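Local coordinates for MHC class I protein (Ginglymostoma cirratum, PDB 6LUP), which probably presents peptides, bound in a groove between two helices on a beta-sheet floor, to T cells, as classical MHC class I molecules do, at residues 76-85 / 114-122. Numbering follows the deposited sequence.
Sequences IDILSKRTNQ and AWDSTDFIS
Leu79 lies over one face of the Trp115 indole, with its CB 3.9 Å from the centroid of the six-membered ring, a CH-pi contact 10° off the ring normal. Asp116 CG lies over the opposite face, and the rings of His90 and Trp136 also meet the indole. CD1 of Leu79 is 3.6 Å from Trp115 CB. The same CD1 of Leu79 stands 4.2 Å from the centroid of the Phe120 ring, over its face, while CD2 of Leu79 comes within 3.6 Å of CE1 of Phe120. At the edge of the Phe120 ring, near its plane, sits NH1 of Arg82. That nitrogen is held by Trp136 O and Thr140 OG1 of helix 135-146.

In both Trp115 and Phe120, CG is anti to the backbone N (chi1 158° and 171°), which sends the two rings from the sheet toward the helix. The six-membered ring of Trp115 reaches the last turn of helix 55-82, where CH2 of Trp115 is 3.6 Å from OG of Ser80. OG of Ser80 donates to Ile76 O at 2.7 Å, and the Ser80 N-H reaches the same oxygen from the other face of its plane. Thr83 OG1 likewise bonds to Leu79 O (2.6 Å) where the helix ends, and its methyl CG2 packs near Trp115 NE1.

Two strands joined by a type I' turn from Trp115 to Thr118 thus meet the C-terminal end of the alpha-1 helix in the peptide-binding domain. Leu79 and Phe120 also pack on apolar side-chain atoms of the bound peptide. With Leu79 set against Trp115 and Phe120, the contact is essentially apolar. Ser80 and Thr83 bond within their own segment, Arg82 and Asp116 to residues outside the two segments, Asp116 to His90 and Thr91 N. Gln85 NE2 merely lies near Asp116 OD2. Aliphatic-aromatic packing mainly joins helix to groove floor.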
ATOM      1  N   ILE A  76      -2.484 -17.383  15.253  1.00 61.77           N
ATOM      2  CA  ILE A  76      -1.609 -16.648  16.176  1.00 64.84           C
ATOM      3  C   ILE A  76      -1.370 -17.429  17.467  1.00 67.71           C
ATOM      4  O   ILE A  76      -0.266 -17.403  18.006  1.00 69.86           O
ATOM      5  CB  ILE A  76      -2.062 -15.187  16.461  1.00 64.99           C
ATOM      6  CG1 ILE A  76      -3.300 -15.141  17.366  1.00 66.72           C
ATOM      7  CG2 ILE A  76      -2.282 -14.422  15.160  1.00 62.76           C
ATOM      8  CD1 ILE A  76      -3.547 -13.802  18.035  1.00 68.19           C
ATOM      9  N   ASP A  77      -2.395 -18.141  17.936  1.00 69.21           N
ATOM     10  CA  ASP A  77      -2.259 -18.998  19.114  1.00 72.31           C
ATOM     11  C   ASP A  77      -1.443 -20.247  18.811  1.00 72.47           C
ATOM     12  O   ASP A  77      -0.629 -20.667  19.628  1.00 75.26           O
ATOM     13  CB  ASP A  77      -3.625 -19.388  19.684  1.00 73.90           C
ATOM     14  CG  ASP A  77      -4.326 -18.229  20.370  1.00 75.70           C
ATOM     15  OD1 ASP A  77      -5.023 -17.456  19.674  1.00 74.98           O
ATOM     16  OD2 ASP A  77      -4.189 -18.096  21.608  1.00 77.78           O
ATOM     17  N   ILE A  78      -1.663 -20.833  17.637  1.00 70.74           N
ATOM     18  CA  ILE A  78      -0.928 -22.029  17.217  1.00 71.03           C
ATOM     19  C   ILE A  78       0.575 -21.754  17.122  1.00 72.61           C
ATOM     20  O   ILE A  78       1.387 -22.522  17.645  1.00 74.41           O
ATOM     21  CB  ILE A  78      -1.469 -22.606  15.885  1.00 68.61           C
ATOM     22  CG1 ILE A  78      -2.887 -23.155  16.076  1.00 67.50           C
ATOM     23  CG2 ILE A  78      -0.556 -23.707  15.356  1.00 68.68           C
ATOM     24  CD1 ILE A  78      -3.638 -23.411  14.786  1.00 65.55           C
ATOM     25  N   LEU A  79       0.933 -20.649  16.475  1.00 72.26           N
ATOM     26  CA  LEU A  79       2.335 -20.317  16.238  1.00 73.85           C
ATOM     27  C   LEU A  79       3.061 -19.802  17.481  1.00 76.61           C
ATOM     28  O   LEU A  79       4.275 -19.958  17.598  1.00 77.93           O
ATOM     29  CB  LEU A  79       2.477 -19.337  15.069  1.00 71.70           C
ATOM     30  CG  LEU A  79       2.135 -19.895  13.683  1.00 70.19           C
ATOM     31  CD1 LEU A  79       2.278 -18.812  12.627  1.00 69.01           C
ATOM     32  CD2 LEU A  79       2.987 -21.102  13.320  1.00 70.69           C
ATOM     33  N   SER A  80       2.314 -19.195  18.402  1.00 78.19           N
ATOM     34  CA  SER A  80       2.864 -18.786  19.693  1.00 80.95           C
ATOM     35  C   SER A  80       3.327 -20.008  20.478  1.00 83.38           C
ATOM     36  O   SER A  80       4.408 -20.002  21.068  1.00 85.36           O
ATOM     37  CB  SER A  80       1.833 -18.000  20.503  1.00 80.87           C
ATOM     38  OG  SER A  80       1.563 -16.748  19.902  1.00 79.53           O
ATOM     39  N   LYS A  81       2.502 -21.053  20.463  1.00 83.65           N
ATOM     40  CA  LYS A  81       2.827 -22.320  21.107  1.00 86.56           C
ATOM     41  C   LYS A  81       4.048 -22.969  20.456  1.00 87.28           C
ATOM     42  O   LYS A  81       4.911 -23.510  21.150  1.00 90.37           O
ATOM     43  CB  LYS A  81       1.621 -23.266  21.057  1.00 86.81           C
ATOM     44  CG  LYS A  81       1.765 -24.504  21.930  1.00 91.18           C
ATOM     45  CD  LYS A  81       0.495 -25.342  21.940  1.00 91.69           C
ATOM     46  CE  LYS A  81       0.676 -26.598  22.780  1.00 93.47           C
ATOM     47  NZ  LYS A  81      -0.509 -27.495  22.694  1.00 92.21           N
ATOM     48  N   ARG A  82       4.116 -22.897  19.129  1.00 84.82           N
ATOM     49  CA  ARG A  82       5.212 -23.492  18.366  1.00 85.16           C
ATOM     50  C   ARG A  82       6.549 -22.793  18.600  1.00 86.88           C
ATOM     51  O   ARG A  82       7.602 -23.432  18.575  1.00 88.12           O
ATOM     52  CB  ARG A  82       4.893 -23.486  16.872  1.00 82.75           C
ATOM     53  CG  ARG A  82       3.856 -24.508  16.444  1.00 81.81           C
ATOM     54  CD  ARG A  82       3.861 -24.649  14.934  1.00 80.32           C
ATOM     55  NE  ARG A  82       2.696 -25.378  14.447  1.00 79.19           N
ATOM     56  CZ  ARG A  82       2.312 -25.411  13.173  1.00 78.25           C
ATOM     57  NH1 ARG A  82       3.005 -24.762  12.243  1.00 76.88           N
ATOM     58  NH2 ARG A  82       1.234 -26.105  12.826  1.00 77.89           N
ATOM     59  N   THR A  83       6.498 -21.483  18.819  1.00 86.91           N
ATOM     60  CA  THR A  83       7.702 -20.686  19.035  1.00 88.91           C
ATOM     61  C   THR A  83       7.921 -20.390  20.520  1.00 91.93           C
ATOM     62  O   THR A  83       8.775 -19.575  20.880  1.00 92.14           O
ATOM     63  CB  THR A  83       7.647 -19.364  18.241  1.00 86.95           C
ATOM     64  OG1 THR A  83       6.387 -18.725  18.466  1.00 85.57           O
ATOM     65  CG2 THR A  83       7.810 -19.622  16.755  1.00 84.97           C
ATOM     66  N   ASN A  84       7.148 -21.068  21.370  1.00 94.00           N
ATOM     67  CA  ASN A  84       7.169 -20.869  22.826  1.00 97.29           C
ATOM     68  C   ASN A  84       7.036 -19.398  23.239  1.00 97.65           C
ATOM     69  O   ASN A  84       7.626 -18.962  24.230  1.00 99.66           O
ATOM     70  CB  ASN A  84       8.410 -21.527  23.456  1.00100.03           C
ATOM     71  CG  ASN A  84       8.352 -23.047  23.422  1.00100.71           C
ATOM     72  OD1 ASN A  84       7.407 -23.659  23.927  1.00100.06           O
ATOM     73  ND2 ASN A  84       9.371 -23.663  22.833  1.00101.19           N
ATOM     74  N   GLN A  85       6.349 -18.627  22.412  1.00 96.63           N
ATOM     75  CA  GLN A  85       6.023 -17.238  22.813  1.00 97.09           C
ATOM     76  C   GLN A  85       4.748 -17.352  23.640  1.00 97.98           C
ATOM     77  O   GLN A  85       3.937 -18.235  23.335  1.00 96.81           O
ATOM     78  CB  GLN A  85       5.797 -16.366  21.585  1.00 95.58           C
ATOM     79  CG  GLN A  85       6.961 -16.371  20.615  1.00 95.15           C
ATOM     80  CD  GLN A  85       7.230 -14.984  20.096  1.00 95.33           C
ATOM     81  OE1 GLN A  85       7.224 -14.016  20.842  1.00 96.76           O
ATOM     82  NE2 GLN A  85       7.476 -14.883  18.804  1.00 94.21           N
ATOM     83  N   ALA A 114       2.969 -15.026   6.375  1.00 46.77           N
ATOM     84  CA  ALA A 114       3.964 -14.513   7.308  1.00 48.27           C
ATOM     85  C   ALA A 114       3.468 -14.485   8.740  1.00 49.42           C
ATOM     86  O   ALA A 114       2.304 -14.174   9.013  1.00 48.11           O
ATOM     87  CB  ALA A 114       4.433 -13.132   6.900  1.00 47.94           C
ATOM     88  N   TRP A 115       4.385 -14.814   9.642  1.00 51.76           N
ATOM     89  CA  TRP A 115       4.165 -14.756  11.075  1.00 53.56           C
ATOM     90  C   TRP A 115       5.070 -13.667  11.640  1.00 54.44           C
ATOM     91  O   TRP A 115       6.277 -13.656  11.384  1.00 54.84           O
ATOM     92  CB  TRP A 115       4.469 -16.126  11.687  1.00 55.44           C
ATOM     93  CG  TRP A 115       4.799 -16.126  13.145  1.00 57.89           C
ATOM     94  CD1 TRP A 115       6.005 -16.422  13.704  1.00 59.73           C
ATOM     95  CD2 TRP A 115       3.914 -15.830  14.235  1.00 58.58           C
ATOM     96  NE1 TRP A 115       5.932 -16.329  15.071  1.00 61.21           N
ATOM     97  CE2 TRP A 115       4.660 -15.964  15.425  1.00 60.20           C
ATOM     98  CE3 TRP A 115       2.564 -15.463  14.322  1.00 58.23           C
ATOM     99  CZ2 TRP A 115       4.108 -15.746  16.687  1.00 61.27           C
ATOM    100  CZ3 TRP A 115       2.012 -15.244  15.585  1.00 59.08           C
ATOM    101  CH2 TRP A 115       2.787 -15.387  16.747  1.00 60.70           C
ATOM    102  N   ASP A 116       4.471 -12.741  12.387  1.00 54.74           N
ATOM    103  CA  ASP A 116       5.178 -11.567  12.913  1.00 55.71           C
ATOM    104  C   ASP A 116       6.066 -10.907  11.857  1.00 54.61           C
ATOM    105  O   ASP A 116       7.242 -10.640  12.096  1.00 55.77           O
ATOM    106  CB  ASP A 116       5.983 -11.924  14.173  1.00 58.11           C
ATOM    107  CG  ASP A 116       5.119 -12.004  15.425  1.00 59.29           C
ATOM    108  OD1 ASP A 116       3.925 -11.649  15.366  1.00 58.84           O
ATOM    109  OD2 ASP A 116       5.639 -12.419  16.479  1.00 61.54           O
ATOM    110  N   SER A 117       5.483 -10.663  10.687  1.00 52.75           N
ATOM    111  CA  SER A 117       6.147  -9.979   9.570  1.00 51.87           C
ATOM    112  C   SER A 117       7.438 -10.638   9.058  1.00 52.34           C
ATOM    113  O   SER A 117       8.284  -9.973   8.456  1.00 52.29           O
ATOM    114  CB  SER A 117       6.367  -8.491   9.888  1.00 51.69           C
ATOM    115  OG  SER A 117       5.130  -7.822  10.062  1.00 50.85           O
ATOM    116  N   THR A 118       7.577 -11.943   9.292  1.00 52.71           N
ATOM    117  CA  THR A 118       8.675 -12.727   8.717  1.00 53.33           C
ATOM    118  C   THR A 118       8.131 -13.929   7.940  1.00 52.96           C
ATOM    119  O   THR A 118       7.102 -14.501   8.311  1.00 52.09           O
ATOM    120  CB  THR A 118       9.670 -13.229   9.790  1.00 54.97           C
ATOM    121  OG1 THR A 118       8.980 -14.035  10.750  1.00 55.37           O
ATOM    122  CG2 THR A 118      10.352 -12.065  10.500  1.00 55.57           C
ATOM    123  N   ASP A 119       8.831 -14.299   6.866  1.00 53.22           N
ATOM    124  CA  ASP A 119       8.450 -15.439   6.030  1.00 53.02           C
ATOM    125  C   ASP A 119       8.064 -16.646   6.866  1.00 53.35           C
ATOM    126  O   ASP A 119       8.821 -17.085   7.728  1.00 55.12           O
ATOM    127  CB  ASP A 119       9.587 -15.817   5.080  1.00 53.99           C
ATOM    128  CG  ASP A 119       9.703 -14.878   3.895  1.00 53.81           C
ATOM    129  OD1 ASP A 119       9.109 -13.778   3.920  1.00 53.35           O
ATOM    130  OD2 ASP A 119      10.398 -15.245   2.930  1.00 54.91           O
ATOM    131  N   PHE A 120       6.870 -17.166   6.623  1.00 52.40           N
ATOM    132  CA  PHE A 120       6.420 -18.353   7.322  1.00 53.07           C
ATOM    133  C   PHE A 120       6.340 -19.535   6.366  1.00 53.25           C
ATOM    134  O   PHE A 120       7.036 -20.531   6.550  1.00 55.10           O
ATOM    135  CB  PHE A 120       5.083 -18.099   8.022  1.00 52.29           C
ATOM    136  CG  PHE A 120       4.444 -19.338   8.580  1.00 53.10           C
ATOM    137  CD1 PHE A 120       5.111 -20.127   9.517  1.00 54.58           C
ATOM    138  CD2 PHE A 120       3.166 -19.712   8.178  1.00 52.04           C
ATOM    139  CE1 PHE A 120       4.521 -21.270  10.030  1.00 55.02           C
ATOM    140  CE2 PHE A 120       2.569 -20.854   8.690  1.00 52.59           C
ATOM    141  CZ  PHE A 120       3.248 -21.634   9.617  1.00 54.00           C
ATOM    142  N   ILE A 121       5.503 -19.409   5.339  1.00 51.80           N
ATOM    143  CA  ILE A 121       5.309 -20.470   4.360  1.00 51.55           C
ATOM    144  C   ILE A 121       4.789 -19.870   3.052  1.00 50.56           C
ATOM    145  O   ILE A 121       4.097 -18.850   3.060  1.00 49.83           O
ATOM    146  CB  ILE A 121       4.369 -21.575   4.916  1.00 51.57           C
ATOM    147  CG1 ILE A 121       4.568 -22.900   4.170  1.00 52.14           C
ATOM    148  CG2 ILE A 121       2.911 -21.125   4.926  1.00 50.13           C
ATOM    149  CD1 ILE A 121       3.920 -24.092   4.845  1.00 52.20           C
ATOM    150  N   SER A 122       5.147 -20.486   1.929  1.00 50.80           N
ATOM    151  CA  SER A 122       4.661 -20.046   0.621  1.00 50.35           C
ATOM    152  C   SER A 122       4.658 -21.200  -0.376  1.00 51.26           C
ATOM    153  O   SER A 122       5.337 -22.206  -0.166  1.00 52.84           O
ATOM    154  CB  SER A 122       5.484 -18.865   0.091  1.00 50.17           C
ATOM    155  OG  SER A 122       6.862 -19.182   0.010  1.00 51.53           O
TER